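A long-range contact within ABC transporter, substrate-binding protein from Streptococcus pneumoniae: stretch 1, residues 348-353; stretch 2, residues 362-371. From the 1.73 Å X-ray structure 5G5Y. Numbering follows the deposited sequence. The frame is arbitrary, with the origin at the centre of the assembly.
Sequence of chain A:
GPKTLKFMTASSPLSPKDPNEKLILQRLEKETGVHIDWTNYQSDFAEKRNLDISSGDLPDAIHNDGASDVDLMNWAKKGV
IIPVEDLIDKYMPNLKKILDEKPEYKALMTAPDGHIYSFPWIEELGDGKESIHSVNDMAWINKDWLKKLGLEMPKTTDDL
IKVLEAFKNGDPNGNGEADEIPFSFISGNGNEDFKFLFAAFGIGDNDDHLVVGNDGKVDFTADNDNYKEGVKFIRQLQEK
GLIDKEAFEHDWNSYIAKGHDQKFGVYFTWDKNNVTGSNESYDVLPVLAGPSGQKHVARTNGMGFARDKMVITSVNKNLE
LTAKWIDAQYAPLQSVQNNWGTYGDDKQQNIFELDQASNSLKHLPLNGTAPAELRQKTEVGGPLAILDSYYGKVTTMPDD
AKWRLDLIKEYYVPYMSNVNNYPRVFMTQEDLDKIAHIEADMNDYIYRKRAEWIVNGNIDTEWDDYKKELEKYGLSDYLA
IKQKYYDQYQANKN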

ATOM      1  N   GLN A 348      -5.682  -4.777 -30.266  1.00 34.48           N
ATOM      2  CA  GLN A 348      -4.523  -4.360 -29.478  1.00 31.06           C
ATOM      3  C   GLN A 348      -4.071  -5.541 -28.612  1.00 27.19           C
ATOM      4  O   GLN A 348      -4.701  -6.593 -28.617  1.00 26.59           O
ATOM      5  CB  GLN A 348      -4.820  -3.092 -28.620  1.00 32.65           C
ATOM      6  CG  GLN A 348      -5.741  -3.327 -27.430  1.00 33.44           C
ATOM      7  CD  GLN A 348      -6.319  -2.075 -26.757  1.00 33.37           C
ATOM      8  OE1 GLN A 348      -7.418  -2.128 -26.187  1.00 35.89           O
ATOM      9  NE2 GLN A 348      -5.597  -0.984 -26.777  1.00 30.88           N
ATOM     10  N   GLN A 349      -2.961  -5.361 -27.901  1.00 25.53           N
ATOM     11  CA  GLN A 349      -2.426  -6.393 -27.042  1.00 26.34           C
ATOM     12  C   GLN A 349      -3.392  -6.705 -25.881  1.00 24.03           C
ATOM     13  O   GLN A 349      -4.306  -5.934 -25.607  1.00 22.12           O
ATOM     14  CB  GLN A 349      -1.057  -5.983 -26.513  1.00 30.47           C
ATOM     15  CG  GLN A 349       0.051  -6.158 -27.536  1.00 34.60           C
ATOM     16  CD  GLN A 349       1.399  -5.878 -26.934  1.00 39.68           C
ATOM     17  OE1 GLN A 349       1.922  -6.681 -26.149  1.00 43.01           O
ATOM     18  NE2 GLN A 349       1.976  -4.734 -27.277  1.00 40.77           N
ATOM     19  N   ASN A 350      -3.164  -7.836 -25.231  1.00 23.92           N
ATOM     20  CA  ASN A 350      -4.002  -8.318 -24.107  1.00 23.40           C
ATOM     21  C   ASN A 350      -3.171  -8.639 -22.882  1.00 22.10           C
ATOM     22  O   ASN A 350      -2.141  -9.272 -22.984  1.00 23.49           O
ATOM     23  CB  ASN A 350      -4.768  -9.563 -24.504  1.00 23.35           C
ATOM     24  CG  ASN A 350      -5.792  -9.293 -25.611  1.00 24.77           C
ATOM     25  OD1 ASN A 350      -6.899  -8.816 -25.364  1.00 25.02           O
ATOM     26  ND2 ASN A 350      -5.405  -9.598 -26.856  1.00 24.08           N
ATOM     27  N   ILE A 351      -3.631  -8.197 -21.718  1.00 21.10           N
ATOM     28  CA  ILE A 351      -2.988  -8.561 -20.449  1.00 20.35           C
ATOM     29  C   ILE A 351      -3.075 -10.083 -20.204  1.00 19.36           C
ATOM     30  O   ILE A 351      -2.123 -10.727 -19.702  1.00 19.02           O
ATOM     31  CB  ILE A 351      -3.606  -7.754 -19.281  1.00 19.69           C
ATOM     32  CG1 ILE A 351      -3.316  -6.271 -19.443  1.00 19.78           C
ATOM     33  CG2 ILE A 351      -3.127  -8.275 -17.921  1.00 19.15           C
ATOM     34  CD1 ILE A 351      -1.870  -5.866 -19.225  1.00 20.81           C
ATOM     35  N   PHE A 352      -4.197 -10.670 -20.601  1.00 18.80           N
ATOM     36  CA  PHE A 352      -4.484 -12.075 -20.332  1.00 19.88           C
ATOM     37  C   PHE A 352      -4.825 -12.923 -21.582  1.00 21.46           C
ATOM     38  O   PHE A 352      -5.269 -12.385 -22.585  1.00 21.25           O
ATOM     39  CB  PHE A 352      -5.708 -12.163 -19.472  1.00 18.82           C
ATOM     40  CG  PHE A 352      -5.559 -11.551 -18.102  1.00 19.11           C
ATOM     41  CD1 PHE A 352      -4.804 -12.186 -17.127  1.00 19.74           C
ATOM     42  CD2 PHE A 352      -6.265 -10.407 -17.755  1.00 19.18           C
ATOM     43  CE1 PHE A 352      -4.718 -11.653 -15.832  1.00 18.57           C
ATOM     44  CE2 PHE A 352      -6.184  -9.867 -16.465  1.00 18.81           C
ATOM     45  CZ  PHE A 352      -5.415 -10.518 -15.504  1.00 18.23           C
ATOM     46  N   GLU A 353      -4.634 -14.226 -21.477  1.00 22.47           N
ATOM     47  CA  GLU A 353      -5.357 -15.183 -22.326  1.00 27.65           C
ATOM     48  C   GLU A 353      -6.284 -15.974 -21.425  1.00 26.56           C
ATOM     49  O   GLU A 353      -5.964 -16.256 -20.263  1.00 24.92           O
ATOM     50  CB  GLU A 353      -4.417 -16.123 -23.121  1.00 32.77           C
ATOM     51  CG  GLU A 353      -3.424 -16.901 -22.282  1.00 36.49           C
ATOM     52  CD  GLU A 353      -2.783 -18.109 -22.991  1.00 42.76           C
ATOM     53  OE1 GLU A 353      -2.911 -18.277 -24.229  1.00 40.02           O
ATOM     54  OE2 GLU A 353      -2.125 -18.897 -22.271  1.00 46.46           O
ATOM     55  N   LYS A 362      -4.517 -16.335 -17.653  1.00 21.43           N
ATOM     56  CA  LYS A 362      -3.056 -16.344 -17.543  1.00 22.30           C
ATOM     57  C   LYS A 362      -2.486 -15.052 -18.080  1.00 21.05           C
ATOM     58  O   LYS A 362      -2.832 -14.629 -19.174  1.00 20.35           O
ATOM     59  CB  LYS A 362      -2.436 -17.534 -18.318  1.00 23.62           C
ATOM     60  N   HIS A 363      -1.574 -14.430 -17.325  1.00 20.53           N
ATOM     61  CA  HIS A 363      -0.907 -13.235 -17.784  1.00 20.93           C
ATOM     62  C   HIS A 363      -0.052 -13.525 -18.998  1.00 24.05           C
ATOM     63  O   HIS A 363       0.653 -14.528 -19.016  1.00 25.31           O
ATOM     64  CB  HIS A 363       0.015 -12.644 -16.703  1.00 20.74           C
ATOM     65  CG  HIS A 363      -0.722 -11.904 -15.638  1.00 19.83           C
ATOM     66  ND1 HIS A 363      -1.293 -12.523 -14.552  1.00 20.31           N
ATOM     67  CD2 HIS A 363      -1.018 -10.595 -15.526  1.00 19.56           C
ATOM     68  CE1 HIS A 363      -1.880 -11.616 -13.792  1.00 20.38           C
ATOM     69  NE2 HIS A 363      -1.742 -10.437 -14.373  1.00 19.50           N
ATOM     70  N   LEU A 364      -0.087 -12.634 -19.988  1.00 24.55           N
ATOM     71  CA  LEU A 364       0.734 -12.772 -21.176  1.00 27.00           C
ATOM     72  C   LEU A 364       1.991 -11.913 -21.097  1.00 31.14           C
ATOM     73  O   LEU A 364       2.007 -10.885 -20.432  1.00 31.22           O
ATOM     74  CB  LEU A 364      -0.059 -12.387 -22.421  1.00 27.00           C
ATOM     75  CG  LEU A 364      -1.150 -13.384 -22.816  1.00 25.87           C
ATOM     76  CD1 LEU A 364      -2.039 -12.822 -23.922  1.00 26.10           C
ATOM     77  CD2 LEU A 364      -0.530 -14.705 -23.265  1.00 27.83           C
ATOM     78  N   PRO A 365       3.049 -12.328 -21.799  1.00 33.68           N
ATOM     79  CA  PRO A 365       4.201 -11.441 -21.948  1.00 35.96           C
ATOM     80  C   PRO A 365       3.839 -10.299 -22.897  1.00 35.83           C
ATOM     81  O   PRO A 365       3.109 -10.519 -23.852  1.00 39.21           O
ATOM     82  CB  PRO A 365       5.288 -12.372 -22.517  1.00 35.96           C
ATOM     83  CG  PRO A 365       4.558 -13.484 -23.185  1.00 37.66           C
ATOM     84  CD  PRO A 365       3.165 -13.553 -22.615  1.00 34.97           C
ATOM     85  N   LEU A 366       4.310  -9.093 -22.608  1.00 37.60           N
ATOM     86  CA  LEU A 366       3.898  -7.874 -23.318  1.00 39.55           C
ATOM     87  C   LEU A 366       5.083  -7.197 -24.014  1.00 43.31           C
ATOM     88  O   LEU A 366       6.211  -7.319 -23.552  1.00 41.14           O
ATOM     89  CB  LEU A 366       3.306  -6.866 -22.328  1.00 36.71           C
ATOM     90  CG  LEU A 366       2.135  -7.310 -21.457  1.00 35.68           C
ATOM     91  CD1 LEU A 366       1.749  -6.164 -20.533  1.00 36.33           C
ATOM     92  CD2 LEU A 366       0.952  -7.782 -22.304  1.00 33.53           C
ATOM     93  N   ASN A 367       4.794  -6.441 -25.078  1.00 46.91           N
ATOM     94  CA  ASN A 367       5.816  -5.679 -25.823  1.00 54.65           C
ATOM     95  C   ASN A 367       5.368  -4.248 -26.170  1.00 54.09           C
ATOM     96  O   ASN A 367       4.203  -3.866 -25.955  1.00 49.23           O
ATOM     97  CB  ASN A 367       6.226  -6.430 -27.106  1.00 58.57           C
ATOM     98  CG  ASN A 367       5.225  -6.246 -28.245  1.00 62.52           C
ATOM     99  OD1 ASN A 367       4.133  -6.804 -28.219  1.00 65.26           O
ATOM    100  ND2 ASN A 367       5.598  -5.460 -29.253  1.00 68.38           N
ATOM    101  N   GLY A 368       6.314  -3.474 -26.705  1.00 49.80           N
ATOM    102  CA  GLY A 368       6.050  -2.125 -27.197  1.00 50.66           C
ATOM    103  C   GLY A 368       5.700  -1.177 -26.063  1.00 45.84           C
ATOM    104  O   GLY A 368       6.351  -1.177 -25.023  1.00 45.56           O
ATOM    105  N   THR A 369       4.659  -0.378 -26.258  1.00 44.73           N
ATOM    106  CA  THR A 369       4.142   0.479 -25.192  1.00 44.00           C
ATOM    107  C   THR A 369       3.284  -0.282 -24.141  1.00 42.88           C
ATOM    108  O   THR A 369       2.852   0.341 -23.184  1.00 37.58           O
ATOM    109  CB  THR A 369       3.281   1.615 -25.778  1.00 44.02           C
ATOM    110  OG1 THR A 369       2.216   1.051 -26.554  1.00 44.39           O
ATOM    111  CG2 THR A 369       4.126   2.547 -26.657  1.00 44.51           C
ATOM    112  N   ALA A 370       3.029  -1.592 -24.317  1.00 39.86           N
ATOM    113  CA  ALA A 370       2.030  -2.300 -23.487  1.00 41.44           C
ATOM    114  C   ALA A 370       2.403  -2.424 -22.000  1.00 42.47           C
ATOM    115  O   ALA A 370       1.550  -2.165 -21.136  1.00 41.13           O
ATOM    116  CB  ALA A 370       1.668  -3.661 -24.079  1.00 40.88           C
ATOM    117  N   PRO A 371       3.677  -2.758 -21.683  1.00 43.08           N
ATOM    118  CA  PRO A 371       4.056  -2.756 -20.254  1.00 39.30           C
ATOM    119  C   PRO A 371       3.737  -1.448 -19.546  1.00 38.94           C
ATOM    120  O   PRO A 371       3.327  -1.453 -18.391  1.00 42.24           O
ATOM    121  CB  PRO A 371       5.571  -2.972 -20.289  1.00 40.25           C
ATOM    122  CG  PRO A 371       5.850  -3.572 -21.626  1.00 38.94           C
ATOM    123  CD  PRO A 371       4.847  -2.978 -22.559  1.00 39.62           C
TER
HETATM  124  O   HOH W   1       0.137  -9.403 -18.855  1.00 22.06           O

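Stretch 1 lies against stretch 2 in two ways. At one end a glutamine side chain grips the backbone of a turn. At the other end the two chains pair as a short antiparallel ladder. Together the two stretches bury 616 Å² of surface.

Q348 makes no contact; its side chain is out of reach of the other stretch.

Q349 is the first residue to engage. Its CA-to-CB bond points toward stretch 2, and its extended side chain brings the terminal amide to the backbone of N367. Two hydrogen bonds form there. N367 N donates to Q349 OE1 at 3.1 Å, and Q349 NE2 donates to N367 O at 2.7 Å. Both are nearly straight, with angles of 168° and 166°. One primary amide thus serves both the NH and the CO of a single residue, a match that uses its donor and its acceptor together. N367 begins a type II' turn that ends at A370. N367 O also accepts from A370 N at 3.0 Å, so the glutamine binds an oxygen already used within the turn. G368 follows N367 with a positive phi of 67°, which favours glycine. The amide also packs on the turn's last residue, with Q349 NE2 3.4 Å from A370 CB.

N350 contributes mainly through its backbone. N350 O lies 3.5 Å from L366 CD2 and 3.7 Å from L364 CD1. The polar end of its side chain is hydrogen-bonded elsewhere in the structure.

I351 starts the backbone pairing. L364 N donates to I351 O at 2.8 Å. A water donates to I351 O at 2.8 Å and to L364 O at 2.9 Å. The water therefore links the two residues a second time. H363 CA makes a CA-H...O contact with I351 O at 3.4 Å. The CA-to-CB bond of I351 points away, but the end of the side chain comes nearer, and I351 CD1 meets L366 CD1 at 3.9 Å.

F352 pairs with H363 at a non-hydrogen-bonded position of the ladder. The CA atoms of F352 and H363 are 4.5 Å apart. F352 CA makes a CA-H...O contact with K362 O at 3.3 Å. The side chains diverge at their start, yet the rings meet: the edge of F352 is directed at the face of H363. The centroids of the F352 and H363 rings are 4.6 Å apart and the planes are at 52°. The closest atoms are F352 CE1 and H363 CE1, at 3.5 Å.

E353 and K362 form the hydrogen-bonded pair. E353 N donates to K362 O, and K362 N donates to E353 O, each at 3.0 Å. Their side chains lie on the same face of the sheet, with E353 CG 4.1 Å from K362 CB. K362 is not modelled beyond CB. E353 CG also packs on L364 CD2 at 3.8 Å.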